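Local coordinates for putative pyridoxal phosphate-dependent transferase (Clostridium difficile, PDB 4DQ6), which is a putative pyridoxal-phosphate-dependent transferase of the class I and II aminotransferase family, a dimer with pyridoxal-5'-phosphate bound in its pocket, at residues L93-G98 with K271-F276; K166-C171 with K187-I192; L170-N175 with R179-D184. All coordinates share one frame; numbering follows the deposited sequence.

Contact 1 of 3, residues L93-G98 with K271-F276; sequences LIYSPG and KRNNCF. With PLP (pyridoxal-5'-phosphate), chain C.
Tyr95 carries this contact, its ring lying against the backbone of Lys271-Asn273 and the amide of Asn273. Asn273 N sits 4.1 Å above one ring face, displaced toward the rim. Asn273 OD1 comes to 3.4 Å from Tyr95 CD1, with amide and ring planes 45° apart, while Arg272 O approaches Tyr95 CE2 at 3.5 Å. CG of Tyr95 stands opposite its own backbone N (chi1 163°), which carries the ring out across the backbone of Lys271 to Asn273. The phenol oxygen is gripped by two waters, each 2.7 Å from Tyr95 OH. One of them also accepts from Asn274 N at 3.0 Å, tying the ring's polar end to the loop. In the next shell, Arg68 donates to both Lys271 O and Asn273 OD1, and Tyr72 and Ser277 bond to Asn273 ND2, fixing the rotation of that amide against the ring. Asn274 OD1 caps helix 275-287, accepting weakly from Phe276 N and also from Ser277 N. The loop also belongs to the dimer interface: Arg272 forms a salt bridge with Glu24 of the second subunit, and Gln246 of that subunit bonds to Arg272 O. Ser96 OG bonds to Gly98 O (2.7 Å). Gly98 CA lies 3.5 Å from PLP O1P, where strand 93-96 leads into helix 99-110, whose Val99 N and Ile100 N bond to PLP, as in the PLP-dependent aminotransferase fold.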
# COMPACT_ATOMS: atom_id res chain seq x y z
N LEU A 93 -11.43 6.33 -12.65
CA LEU A 93 -10.96 6.06 -11.32
C LEU A 93 -9.67 5.29 -11.29
O LEU A 93 -9.55 4.27 -11.96
CB LEU A 93 -12.02 5.26 -10.55
CG LEU A 93 -13.30 5.98 -10.18
CD1 LEU A 93 -14.47 5.07 -9.80
CD2 LEU A 93 -12.99 7.02 -9.12
N ILE A 94 -8.73 5.78 -10.47
CA ILE A 94 -7.51 5.05 -10.13
C ILE A 94 -7.45 4.77 -8.62
O ILE A 94 -7.68 5.68 -7.81
CB ILE A 94 -6.22 5.79 -10.59
CG1 ILE A 94 -6.28 5.83 -12.10
CG2 ILE A 94 -4.95 5.13 -10.05
CD1 ILE A 94 -5.04 6.49 -12.68
N TYR A 95 -7.15 3.51 -8.26
CA TYR A 95 -6.91 3.11 -6.86
C TYR A 95 -5.61 3.72 -6.35
O TYR A 95 -4.59 3.67 -7.05
CB TYR A 95 -6.76 1.59 -6.80
CG TYR A 95 -6.13 1.10 -5.52
CD1 TYR A 95 -6.88 1.02 -4.31
CD2 TYR A 95 -4.80 0.73 -5.46
CE1 TYR A 95 -6.29 0.65 -3.12
CE2 TYR A 95 -4.20 0.37 -4.26
CZ TYR A 95 -4.94 0.32 -3.10
OH TYR A 95 -4.32 -0.08 -1.90
N SER A 96 -5.59 4.15 -5.09
CA SER A 96 -4.36 4.49 -4.40
C SER A 96 -4.49 4.02 -2.94
O SER A 96 -5.61 4.11 -2.39
CB SER A 96 -4.12 5.98 -4.48
OG SER A 96 -2.94 6.36 -3.78
N PRO A 97 -3.38 3.60 -2.33
CA PRO A 97 -3.52 3.22 -0.89
C PRO A 97 -3.85 4.42 -0.02
O PRO A 97 -4.25 4.29 1.12
CB PRO A 97 -2.19 2.58 -0.55
CG PRO A 97 -1.30 3.05 -1.58
CD PRO A 97 -2.05 3.26 -2.85
N GLY A 98 -3.57 5.60 -0.49
CA GLY A 98 -3.82 6.86 0.22
C GLY A 98 -3.84 8.09 -0.66
O GLY A 98 -3.34 8.13 -1.82
N LYS A 271 -0.93 -1.41 -7.31
CA LYS A 271 -2.05 -1.54 -8.21
C LYS A 271 -3.26 -2.16 -7.56
O LYS A 271 -4.36 -1.83 -7.94
CB LYS A 271 -1.72 -2.41 -9.42
CG LYS A 271 -0.51 -1.92 -10.17
CD LYS A 271 -0.71 -0.55 -10.85
CE LYS A 271 -1.31 -0.60 -12.22
NZ LYS A 271 -1.31 0.77 -12.85
N ARG A 272 -3.04 -3.08 -6.60
CA ARG A 272 -4.18 -3.85 -6.04
C ARG A 272 -4.60 -3.37 -4.67
O ARG A 272 -3.76 -3.04 -3.83
CB ARG A 272 -3.81 -5.35 -5.95
CG ARG A 272 -3.42 -6.04 -7.23
CD ARG A 272 -3.30 -7.55 -7.12
NE ARG A 272 -3.02 -8.11 -8.42
CZ ARG A 272 -3.93 -8.33 -9.38
NH1 ARG A 272 -5.21 -8.06 -9.20
NH2 ARG A 272 -3.52 -8.80 -10.54
N ASN A 273 -5.92 -3.44 -4.38
CA ASN A 273 -6.43 -3.33 -3.02
C ASN A 273 -5.95 -4.56 -2.26
O ASN A 273 -5.80 -5.63 -2.84
CB ASN A 273 -7.96 -3.38 -3.00
CG ASN A 273 -8.63 -2.11 -3.51
OD1 ASN A 273 -8.63 -1.84 -4.71
ND2 ASN A 273 -9.21 -1.35 -2.60
N ASN A 274 -5.72 -4.40 -0.96
CA ASN A 274 -5.65 -5.60 -0.09
C ASN A 274 -7.05 -6.16 0.01
O ASN A 274 -8.04 -5.53 -0.29
CB ASN A 274 -4.99 -5.31 1.27
CG ASN A 274 -5.86 -4.48 2.19
OD1 ASN A 274 -6.90 -4.98 2.63
ND2 ASN A 274 -5.46 -3.24 2.53
N CYS A 275 -7.11 -7.40 0.39
CA CYS A 275 -8.39 -8.09 0.26
C CYS A 275 -9.46 -7.50 1.14
O CYS A 275 -10.66 -7.67 0.85
CB CYS A 275 -8.23 -9.57 0.52
SG CYS A 275 -7.55 -10.06 2.08
N PHE A 276 -9.06 -6.89 2.24
CA PHE A 276 -10.03 -6.35 3.19
C PHE A 276 -10.52 -4.96 2.79
O PHE A 276 -11.69 -4.62 2.92
CB PHE A 276 -9.51 -6.44 4.61
CG PHE A 276 -9.43 -7.84 5.13
CD1 PHE A 276 -10.60 -8.58 5.28
CD2 PHE A 276 -8.23 -8.48 5.50
CE1 PHE A 276 -10.60 -9.88 5.78
CE2 PHE A 276 -8.21 -9.82 5.97
CZ PHE A 276 -9.44 -10.51 6.14
N1 PLP C . -6.00 14.65 3.16
C2 PLP C . -6.50 15.37 4.22
C2A PLP C . -6.96 16.79 4.12
C3 PLP C . -6.64 14.77 5.53
O3 PLP C . -7.10 15.46 6.55
C4 PLP C . -6.23 13.38 5.70
C4A PLP C . -6.29 12.72 7.06
C5 PLP C . -5.71 12.69 4.54
C6 PLP C . -5.61 13.36 3.30
C5A PLP C . -5.32 11.25 4.70
O4P PLP C . -4.40 11.02 3.69
P PLP C . -4.00 9.47 3.44
O1P PLP C . -5.16 8.91 2.68
O2P PLP C . -2.65 9.66 2.65
O3P PLP C . -3.93 8.88 4.88
O HOH W 1 -5.67 -1.51 -0.11
O HOH W 2 -1.79 -1.07 -1.76

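Contact 2 of 3, residues K166-C171 with K187-I192; sequences KLFILC and KKLGDI
Leu189 reaches from helix 187-192 to the strand and divides its two methyls between Phe168 and Leu170. CD1 of Leu189 sits over one face of the Phe168 ring, 3.7 Å above the plane and shifted toward the rim. This is a CH-pi contact: Leu189 CD1 is 4.0 Å from the Phe168 ring centroid and 22° off the ring normal, and its nearest ring atom is Phe168 CZ at 3.7 Å. The other branch, Leu189 CD2, meets Leu170 CD1 at the same 3.7 Å and comes within 3.9 Å of Phe168 CE1. With CG of Phe168 anti to the backbone N (chi1 -174°), the ring projects to meet the leucine from the opposite direction. Its edge lies against Leu170 CB, so the two strand residues form one apolar surface under the helix. Strand 165-171, helix 183-195 and strand 199-203 make up a beta-alpha-beta unit of the large mixed sheet, and this cluster lies between its first strand and its helix. Ile158 of helix 155-161 also packs on Leu189, and Ile200 and Ser202 of strand 199-203 touch Leu170. The backbones stay well separated: even Leu170 CA and Leu189 CA are 9.5 Å apart, and between the two segments the gap is filled by Leu189, Phe168 and Leu170. Away from the sheet the helix is open to solvent: Lys187, Lys188 and Asp191 are exposed, and Lys188 makes a cation-pi contact with Tyr155.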
# COMPACT_ATOMS: atom_id res chain seq x y z
N LYS A 166 2.36 25.76 -11.42
CA LYS A 166 1.91 24.72 -12.31
C LYS A 166 0.69 24.03 -11.78
O LYS A 166 -0.14 23.58 -12.54
CB LYS A 166 3.04 23.71 -12.49
CG LYS A 166 4.30 24.37 -13.06
CD LYS A 166 4.08 25.01 -14.43
CE LYS A 166 5.34 25.64 -15.01
NZ LYS A 166 5.10 26.20 -16.38
N LEU A 167 0.63 23.96 -10.46
CA LEU A 167 -0.43 23.17 -9.77
C LEU A 167 -0.89 23.91 -8.54
O LEU A 167 -0.09 24.61 -7.89
CB LEU A 167 0.02 21.73 -9.24
CG LEU A 167 0.52 20.68 -10.23
CD1 LEU A 167 1.03 19.41 -9.53
CD2 LEU A 167 -0.62 20.32 -11.18
N PHE A 168 -2.17 23.71 -8.20
CA PHE A 168 -2.77 24.24 -7.00
C PHE A 168 -3.37 23.09 -6.25
O PHE A 168 -4.18 22.33 -6.85
CB PHE A 168 -3.84 25.31 -7.38
CG PHE A 168 -4.43 26.03 -6.19
CD1 PHE A 168 -5.34 25.38 -5.37
CD2 PHE A 168 -4.09 27.40 -5.91
CE1 PHE A 168 -5.89 26.05 -4.29
CE2 PHE A 168 -4.63 28.04 -4.80
CZ PHE A 168 -5.53 27.35 -4.01
N ILE A 169 -2.97 22.95 -4.98
CA ILE A 169 -3.53 21.85 -4.20
C ILE A 169 -4.59 22.46 -3.25
O ILE A 169 -4.24 23.28 -2.38
CB ILE A 169 -2.47 21.04 -3.40
CG1 ILE A 169 -1.24 20.68 -4.22
CG2 ILE A 169 -3.14 19.77 -2.79
CD1 ILE A 169 -0.21 19.82 -3.50
N LEU A 170 -5.85 22.06 -3.45
CA LEU A 170 -6.98 22.64 -2.79
C LEU A 170 -7.42 21.57 -1.76
O LEU A 170 -7.44 20.32 -2.04
CB LEU A 170 -8.13 22.90 -3.76
CG LEU A 170 -9.56 23.06 -3.22
CD1 LEU A 170 -9.63 24.41 -2.50
CD2 LEU A 170 -10.59 22.99 -4.33
N CYS A 171 -7.75 22.00 -0.53
CA CYS A 171 -8.38 21.14 0.45
C CYS A 171 -9.85 21.50 0.60
O CYS A 171 -10.15 22.63 0.97
CB CYS A 171 -7.63 21.32 1.79
SG CYS A 171 -7.83 19.97 2.97
N LYS A 187 -15.87 28.61 -7.72
CA LYS A 187 -15.84 29.22 -9.07
C LYS A 187 -14.80 30.28 -9.17
O LYS A 187 -14.07 30.35 -10.15
CB LYS A 187 -17.18 29.85 -9.39
CG LYS A 187 -18.24 28.84 -9.73
CD LYS A 187 -19.61 29.52 -9.81
CE LYS A 187 -20.52 28.76 -10.76
NZ LYS A 187 -21.45 29.72 -11.41
N LYS A 188 -14.72 31.13 -8.15
CA LYS A 188 -13.71 32.22 -8.23
C LYS A 188 -12.30 31.65 -8.30
O LYS A 188 -11.48 32.09 -9.09
CB LYS A 188 -13.91 33.19 -7.08
CG LYS A 188 -13.18 34.51 -7.30
CD LYS A 188 -13.70 35.54 -6.32
CE LYS A 188 -12.78 36.71 -6.20
NZ LYS A 188 -12.94 37.61 -7.36
N LEU A 189 -12.00 30.63 -7.51
CA LEU A 189 -10.69 29.98 -7.54
C LEU A 189 -10.44 29.30 -8.87
O LEU A 189 -9.35 29.38 -9.44
CB LEU A 189 -10.57 28.93 -6.41
CG LEU A 189 -9.33 28.03 -6.37
CD1 LEU A 189 -8.07 28.93 -6.22
CD2 LEU A 189 -9.60 26.93 -5.27
N GLY A 190 -11.42 28.54 -9.35
CA GLY A 190 -11.18 27.73 -10.52
C GLY A 190 -11.02 28.61 -11.75
O GLY A 190 -10.31 28.24 -12.65
N ASP A 191 -11.68 29.76 -11.74
CA ASP A 191 -11.51 30.72 -12.83
C ASP A 191 -10.11 31.27 -12.87
O ASP A 191 -9.52 31.40 -13.95
CB ASP A 191 -12.51 31.86 -12.67
CG ASP A 191 -13.88 31.49 -13.11
OD1 ASP A 191 -14.04 30.43 -13.77
OD2 ASP A 191 -14.82 32.28 -12.83
N ILE A 192 -9.58 31.61 -11.71
CA ILE A 192 -8.18 32.05 -11.63
C ILE A 192 -7.25 31.00 -12.21
O ILE A 192 -6.39 31.24 -13.03
CB ILE A 192 -7.78 32.39 -10.17
CG1 ILE A 192 -8.52 33.66 -9.72
CG2 ILE A 192 -6.28 32.64 -10.07
CD1 ILE A 192 -8.35 33.96 -8.24

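Contact 3 of 3, residues L170-N175 with R179-D184; sequences LCNPHN and RVWTKD. With PLP (pyridoxal-5'-phosphate), chain C.
Trp181 NE1 donates to Cys171 O over 3.0 Å (152° at the hydrogen), the oxygen lying near the indole plane, and His174 N donates to Arg179 O over 2.9 Å (164°). The first closes the ends of the loop between strand 165-171 and helix 183-195 of the beta-alpha-beta unit; the second crosses it further in. A water donates to both Asn172 OD1 and Trp181 O, adding a third link, while Asn172 ND2 bonds to Ile217 O. On the cofactor side, Asn175 ND2 donates to PLP O3 at 2.7 Å; Arg369 donates to Asn175 OD1, and Asn175 N bonds to Cys171 SG. Trp181 N is buried without a partner.

CG of Trp181 lies opposite its carbonyl carbon (chi1 -56°), which brings the pyrrole edge to the strand end. His174 ND1 lies 3.7 Å from Trp181 CZ2, near the indole plane, while His174 NE2 bonds to Pro122 O. Arg179 folds back over the indole, its CB on one face and its guanidinium plane 3.5 Å from Trp181 CE3; salt bridges to Glu185 and Glu323 hold its charged end. A cis peptide bond precedes Pro173, whose CB packs 4.2 Å from Val180 CG2.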
# COMPACT_ATOMS: atom_id res chain seq x y z
N LEU A 170 -5.85 22.06 -3.45
CA LEU A 170 -6.98 22.64 -2.79
C LEU A 170 -7.42 21.57 -1.76
O LEU A 170 -7.44 20.32 -2.04
CB LEU A 170 -8.13 22.90 -3.76
CG LEU A 170 -9.56 23.06 -3.22
CD1 LEU A 170 -9.63 24.41 -2.50
CD2 LEU A 170 -10.59 22.99 -4.33
N CYS A 171 -7.75 22.00 -0.53
CA CYS A 171 -8.38 21.14 0.45
C CYS A 171 -9.85 21.50 0.60
O CYS A 171 -10.15 22.63 0.97
CB CYS A 171 -7.63 21.32 1.79
SG CYS A 171 -7.83 19.97 2.97
N ASN A 172 -10.76 20.55 0.33
CA ASN A 172 -12.22 20.81 0.27
C ASN A 172 -13.01 19.63 0.70
O ASN A 172 -13.16 18.74 -0.08
CB ASN A 172 -12.50 21.22 -1.21
CG ASN A 172 -13.96 21.44 -1.57
OD1 ASN A 172 -14.65 22.05 -0.84
ND2 ASN A 172 -14.38 21.00 -2.82
N PRO A 173 -13.55 19.65 1.93
CA PRO A 173 -13.43 20.67 2.97
C PRO A 173 -12.00 20.92 3.46
O PRO A 173 -11.14 20.01 3.37
CB PRO A 173 -14.26 20.11 4.13
CG PRO A 173 -15.16 19.10 3.52
CD PRO A 173 -14.45 18.55 2.34
N HIS A 174 -11.74 22.10 4.01
CA HIS A 174 -10.41 22.52 4.37
C HIS A 174 -10.13 22.16 5.84
O HIS A 174 -10.67 22.81 6.76
CB HIS A 174 -10.26 23.99 4.09
CG HIS A 174 -8.87 24.45 4.20
ND1 HIS A 174 -8.15 24.87 3.10
CD2 HIS A 174 -8.04 24.53 5.29
CE1 HIS A 174 -6.90 25.20 3.54
NE2 HIS A 174 -6.85 25.08 4.87
N ASN A 175 -9.20 21.23 6.02
CA ASN A 175 -8.63 20.87 7.33
C ASN A 175 -7.40 21.73 7.57
O ASN A 175 -6.49 21.72 6.74
CB ASN A 175 -8.28 19.37 7.27
CG ASN A 175 -7.34 18.92 8.33
OD1 ASN A 175 -7.13 19.55 9.35
ND2 ASN A 175 -6.78 17.69 8.12
N ARG A 179 -13.75 24.77 6.83
CA ARG A 179 -14.51 25.44 5.73
C ARG A 179 -15.04 24.42 4.70
O ARG A 179 -14.26 23.62 4.17
CB ARG A 179 -13.73 26.54 4.99
CG ARG A 179 -13.62 27.90 5.69
CD ARG A 179 -14.92 28.59 6.04
NE ARG A 179 -15.96 28.41 5.03
CZ ARG A 179 -16.14 29.12 3.93
NH1 ARG A 179 -17.07 28.80 3.08
NH2 ARG A 179 -15.32 30.13 3.66
N VAL A 180 -16.32 24.50 4.39
CA VAL A 180 -16.95 23.85 3.27
C VAL A 180 -17.12 24.97 2.22
O VAL A 180 -17.98 25.82 2.35
CB VAL A 180 -18.28 23.18 3.71
CG1 VAL A 180 -19.06 22.67 2.52
CG2 VAL A 180 -17.99 22.03 4.68
N TRP A 181 -16.25 25.02 1.22
CA TRP A 181 -16.29 26.12 0.28
C TRP A 181 -17.62 26.13 -0.47
O TRP A 181 -18.13 25.07 -0.88
CB TRP A 181 -15.15 25.99 -0.70
CG TRP A 181 -13.77 25.92 -0.03
CD1 TRP A 181 -12.91 24.84 -0.02
CD2 TRP A 181 -13.12 26.92 0.79
NE1 TRP A 181 -11.79 25.11 0.66
CE2 TRP A 181 -11.87 26.33 1.24
CE3 TRP A 181 -13.48 28.14 1.25
CZ2 TRP A 181 -10.94 27.06 2.00
CZ3 TRP A 181 -12.54 28.89 2.01
CH2 TRP A 181 -11.35 28.31 2.44
N THR A 182 -18.17 27.34 -0.71
CA THR A 182 -19.39 27.43 -1.50
C THR A 182 -19.06 27.36 -3.00
O THR A 182 -17.89 27.49 -3.41
CB THR A 182 -20.13 28.75 -1.24
OG1 THR A 182 -19.30 29.81 -1.74
CG2 THR A 182 -20.38 28.97 0.27
N LYS A 183 -20.06 27.04 -3.79
CA LYS A 183 -19.87 26.99 -5.25
C LYS A 183 -19.27 28.26 -5.73
O LYS A 183 -18.34 28.24 -6.53
CB LYS A 183 -21.19 26.70 -5.91
CG LYS A 183 -21.07 26.67 -7.43
CD LYS A 183 -22.46 26.70 -8.02
CE LYS A 183 -23.01 25.29 -8.03
NZ LYS A 183 -22.27 24.45 -9.03
N ASP A 184 -19.78 29.40 -5.26
CA ASP A 184 -19.21 30.66 -5.73
C ASP A 184 -17.76 30.89 -5.31
O ASP A 184 -16.93 31.49 -6.06
CB ASP A 184 -20.07 31.85 -5.32
CG ASP A 184 -21.39 31.96 -6.11
OD1 ASP A 184 -21.58 31.27 -7.12
OD2 ASP A 184 -22.22 32.84 -5.71
N1 PLP C . -6.00 14.65 3.16
C2 PLP C . -6.50 15.37 4.22
C2A PLP C . -6.96 16.79 4.12
C3 PLP C . -6.64 14.77 5.53
O3 PLP C . -7.10 15.46 6.55
C4 PLP C . -6.23 13.38 5.70
C4A PLP C . -6.29 12.72 7.06
C5 PLP C . -5.71 12.69 4.54
C6 PLP C . -5.61 13.36 3.30
C5A PLP C . -5.32 11.25 4.70
O4P PLP C . -4.40 11.02 3.69
P PLP C . -4.00 9.47 3.44
O1P PLP C . -5.16 8.91 2.68
O2P PLP C . -2.65 9.66 2.65
O3P PLP C . -3.93 8.88 4.88
O HOH W 3 -17.71 22.34 -0.88

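From the N terminus, strand 93-96 at one edge of the mixed sheet comes first, and contact 1 closes the longest loop when the chain returns at 271-276, with 172 residues between its segments. Contacts 2 and 3 both fall within that span and overlap at Leu170 and Cys171: contact 2 uses strand 165-171, contact 3 its last two residues and the loop after it. Contact 3, with three residues between its segments, leads into helix 183-195; contact 2, with 15, packs that helix on the strand. Contacts 1 and 3 do not touch, their centres about 26 Å apart, yet both reach PLP, from the phosphate end and the O3 side respectively. Contact 1 also borders the second subunit.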